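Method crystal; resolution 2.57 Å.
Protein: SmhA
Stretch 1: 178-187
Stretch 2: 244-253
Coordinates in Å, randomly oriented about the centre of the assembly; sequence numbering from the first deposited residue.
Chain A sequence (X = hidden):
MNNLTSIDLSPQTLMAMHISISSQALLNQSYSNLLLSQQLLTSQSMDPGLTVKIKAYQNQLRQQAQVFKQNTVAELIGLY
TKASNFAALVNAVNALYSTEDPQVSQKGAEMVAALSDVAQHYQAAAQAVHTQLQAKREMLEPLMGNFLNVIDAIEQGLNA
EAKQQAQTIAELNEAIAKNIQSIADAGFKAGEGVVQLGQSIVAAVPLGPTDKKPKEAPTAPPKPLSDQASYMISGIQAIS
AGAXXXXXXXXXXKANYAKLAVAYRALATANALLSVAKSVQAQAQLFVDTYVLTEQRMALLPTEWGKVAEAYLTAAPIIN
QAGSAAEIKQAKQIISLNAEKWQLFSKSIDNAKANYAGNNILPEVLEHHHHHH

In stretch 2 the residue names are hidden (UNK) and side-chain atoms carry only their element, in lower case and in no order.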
# COMPACT_ATOMS: atom_id res chain seq x y z
N LYS A 178 9.53 -11.13 5.65
CA LYS A 178 9.68 -11.76 4.31
C LYS A 178 8.52 -12.73 4.06
O LYS A 178 7.98 -12.74 2.93
CB LYS A 178 11.06 -12.41 4.13
CG LYS A 178 12.24 -11.45 4.15
CD LYS A 178 13.47 -11.87 3.31
CE LYS A 178 14.25 -13.08 3.79
NZ LYS A 178 14.88 -12.84 5.11
N ASN A 179 8.11 -13.49 5.09
CA ASN A 179 6.99 -14.45 5.02
C ASN A 179 5.68 -13.70 4.74
O ASN A 179 4.98 -14.09 3.81
CB ASN A 179 6.85 -15.27 6.30
CG ASN A 179 7.98 -16.27 6.53
OD1 ASN A 179 8.24 -16.64 7.67
ND2 ASN A 179 8.63 -16.72 5.46
N ILE A 180 5.37 -12.67 5.52
CA ILE A 180 4.11 -11.88 5.36
C ILE A 180 4.05 -11.37 3.92
O ILE A 180 3.02 -11.60 3.26
CB ILE A 180 4.00 -10.73 6.37
CG1 ILE A 180 3.92 -11.28 7.80
CG2 ILE A 180 2.80 -9.86 6.04
CD1 ILE A 180 4.05 -10.22 8.87
N GLN A 181 5.14 -10.75 3.46
CA GLN A 181 5.22 -10.19 2.09
C GLN A 181 4.88 -11.29 1.08
O GLN A 181 4.09 -11.01 0.16
CB GLN A 181 6.60 -9.57 1.85
CG GLN A 181 6.73 -8.87 0.51
CD GLN A 181 5.85 -7.65 0.38
OE1 GLN A 181 5.89 -6.71 1.19
NE2 GLN A 181 5.06 -7.67 -0.69
N SER A 182 5.40 -12.51 1.27
CA SER A 182 5.17 -13.65 0.34
C SER A 182 3.68 -14.03 0.30
O SER A 182 3.18 -14.36 -0.81
CB SER A 182 6.04 -14.86 0.69
OG SER A 182 7.39 -14.66 0.30
N ILE A 183 3.02 -13.99 1.47
CA ILE A 183 1.59 -14.35 1.68
C ILE A 183 0.70 -13.29 1.02
O ILE A 183 -0.27 -13.67 0.32
CB ILE A 183 1.30 -14.50 3.18
CG1 ILE A 183 1.99 -15.74 3.76
CG2 ILE A 183 -0.21 -14.53 3.43
CD1 ILE A 183 2.00 -15.79 5.26
N ALA A 184 1.01 -12.02 1.28
CA ALA A 184 0.25 -10.89 0.74
C ALA A 184 0.29 -10.93 -0.80
O ALA A 184 -0.77 -10.67 -1.40
CB ALA A 184 0.78 -9.60 1.30
N ASP A 185 1.45 -11.26 -1.39
CA ASP A 185 1.64 -11.32 -2.86
C ASP A 185 0.67 -12.36 -3.46
O ASP A 185 0.03 -12.06 -4.50
CB ASP A 185 3.06 -11.73 -3.28
CG ASP A 185 4.21 -10.78 -2.98
OD1 ASP A 185 3.92 -9.61 -2.65
OD2 ASP A 185 5.39 -11.24 -3.11
N ALA A 186 0.59 -13.53 -2.82
CA ALA A 186 -0.25 -14.68 -3.23
C ALA A 186 -1.73 -14.31 -3.10
O ALA A 186 -2.49 -14.66 -4.02
CB ALA A 186 0.09 -15.87 -2.39
N GLY A 187 -2.12 -13.63 -2.02
CA GLY A 187 -3.50 -13.16 -1.81
C GLY A 187 -3.91 -12.13 -2.85
O GLY A 187 -5.05 -12.19 -3.38
N UNK A 244 -4.25 -20.84 1.26
CA UNK A 244 -3.48 -19.67 0.74
C UNK A 244 -2.58 -20.26 -0.34
O UNK A 244 -2.16 -21.42 -0.10
c UNK A 244 -2.61 -19.06 1.80
o UNK A 244 -1.63 -20.01 2.23
N UNK A 245 -2.22 -19.53 -1.38
CA UNK A 245 -1.45 -20.11 -2.50
C UNK A 245 0.06 -19.82 -2.33
O UNK A 245 0.82 -19.63 -3.35
N UNK A 246 0.48 -19.78 -1.07
CA UNK A 246 1.87 -19.60 -0.60
C UNK A 246 2.07 -20.48 0.64
O UNK A 246 2.41 -19.95 1.70
c UNK A 246 2.11 -18.16 -0.31
N UNK A 247 1.86 -21.79 0.48
CA UNK A 247 1.84 -22.75 1.61
C UNK A 247 3.17 -22.73 2.35
O UNK A 247 3.15 -22.75 3.60
c UNK A 247 -0.04 -24.59 3.09
c UNK A 247 1.47 -24.15 1.12
o UNK A 247 -1.10 -24.21 2.60
c UNK A 247 1.11 -25.11 2.25
n UNK A 247 0.22 -24.53 4.39
N UNK A 248 4.29 -22.65 1.63
CA UNK A 248 5.65 -22.68 2.24
C UNK A 248 5.80 -21.47 3.16
O UNK A 248 6.23 -21.65 4.30
c UNK A 248 6.74 -22.81 1.17
c UNK A 248 8.17 -22.77 1.70
o UNK A 248 8.09 -24.98 2.62
n UNK A 248 9.18 -23.42 3.78
c UNK A 248 8.46 -23.82 2.75
N UNK A 249 5.42 -20.28 2.70
CA UNK A 249 5.51 -19.04 3.51
C UNK A 249 4.65 -19.20 4.78
O UNK A 249 5.14 -18.85 5.86
c UNK A 249 5.11 -17.84 2.69
N UNK A 250 3.43 -19.74 4.66
CA UNK A 250 2.49 -19.94 5.81
C UNK A 250 3.13 -20.87 6.84
O UNK A 250 2.94 -20.61 8.06
c UNK A 250 0.24 -20.93 6.50
c UNK A 250 1.12 -20.47 5.34
c UNK A 250 0.39 -19.43 4.52
N UNK A 251 3.82 -21.92 6.37
CA UNK A 251 4.50 -22.92 7.23
C UNK A 251 5.69 -22.25 7.93
O UNK A 251 5.84 -22.47 9.13
c UNK A 251 3.71 -24.99 5.95
n UNK A 251 3.97 -25.94 5.08
o UNK A 251 2.56 -24.77 6.35
c UNK A 251 4.89 -24.17 6.44
N UNK A 252 6.50 -21.46 7.20
CA UNK A 252 7.65 -20.70 7.77
C UNK A 252 7.12 -19.72 8.83
O UNK A 252 7.73 -19.62 9.91
c UNK A 252 9.50 -20.77 5.98
c UNK A 252 8.45 -19.93 6.71
c UNK A 252 10.21 -20.14 4.78
o UNK A 252 10.58 -20.92 3.90
o UNK A 252 10.42 -18.90 4.71
N UNK A 253 6.03 -19.03 8.52
CA UNK A 253 5.44 -18.03 9.45
C UNK A 253 5.05 -18.72 10.76
O UNK A 253 5.35 -18.15 11.81
c UNK A 253 4.24 -17.35 8.78
c UNK A 253 4.67 -15.14 9.88
c UNK A 253 2.50 -15.54 8.74
c UNK A 253 3.62 -16.18 9.54

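Position 244 carries one carbon and then one oxygen. The two-atom chain is that of a serine. Its CB comes no nearer than 5.4 Å to stretch 1, at I183 CG2, although CA-to-CB points toward it. This is S244.

Position 245 has no side-chain atoms, so it is G245. Its backbone O lies 3.9 Å from A186 CB. An ideal CB built here would sit 4.4 Å from A186 CB, so there is room for one and the contact does not explain the glycine.

Position 246 has a single carbon, the mark of alanine. That CB points toward stretch 1 and lies 3.7 Å from A186 CB and 4.0 Å from S182 O. A246 occupies the N-cap position; its O accepts the first helical bond, from the N of position 250, at 3.1 Å.

Position 247 shows three carbons in a row, the third bearing one oxygen and one nitrogen: a glutamine. The CA-to-CB bond of Q247 points away, and its nearest side-chain approach is CB to I183 CG1 at 8.8 Å.

Position 248 repeats the same pattern, three carbons ending in one oxygen and one nitrogen, and is Q248. Its CA-to-CB bond points sideways, and its nearest approach to stretch 1 is NE2 to N179 ND2 at 6.9 Å.

Position 249 again has one carbon, directed toward stretch 1, and is A249. Its CB lies 3.7 Å from S182 CB and 3.9 Å from I183 CG1. The small side chain accompanies a close backbone approach, with A249 CA 5.1 Å from N179 CA.

Position 250 has three carbons, forked at the first, which identifies valine. The CA-to-CB bond of V250 points away, yet its CG2 reaches to 4.0 Å from I183 CD1.

Position 251 has two carbons, the second carrying one oxygen and one nitrogen: an asparagine. The CA-to-CB bond of N251 points away from stretch 1; its OD1 instead accepts a hydrogen bond from Q247 NE2 at 3.1 Å.

Position 252 has three carbons, the third carrying two oxygens, hence glutamate. One carboxylate oxygen of E252, OE2, accepts a hydrogen bond from N179 ND2 at 2.9 Å and 146°, while OE1 accepts one from Q248 NE2 at 2.9 Å and 160°.

Position 253 has four carbons forked at the second, so it is L253. Its CD2 lies 3.5 Å from I183 CD1, and its CD1 4.4 Å from I180 CG1.

The contact sets helix 178-187 against helix 247-253 and the loop residues just before it; the helix directions differ by 147°, their axes approaching to 8.7 Å. Where the backbones come near, at A246 and A249, the side chains are single carbons: their CB atoms meet A186, S182 and I183. Farther along, I183 extends an m,t side chain whose CD1 meets V250 and L253. At the N179 end, the bond to E252 is the only hydrogen bond across the stretches. In all, 449 Å² is buried, with N179, I183 and L253 the most covered residues.

Stretch 2, residues 244-253: SGAQQAVNEL
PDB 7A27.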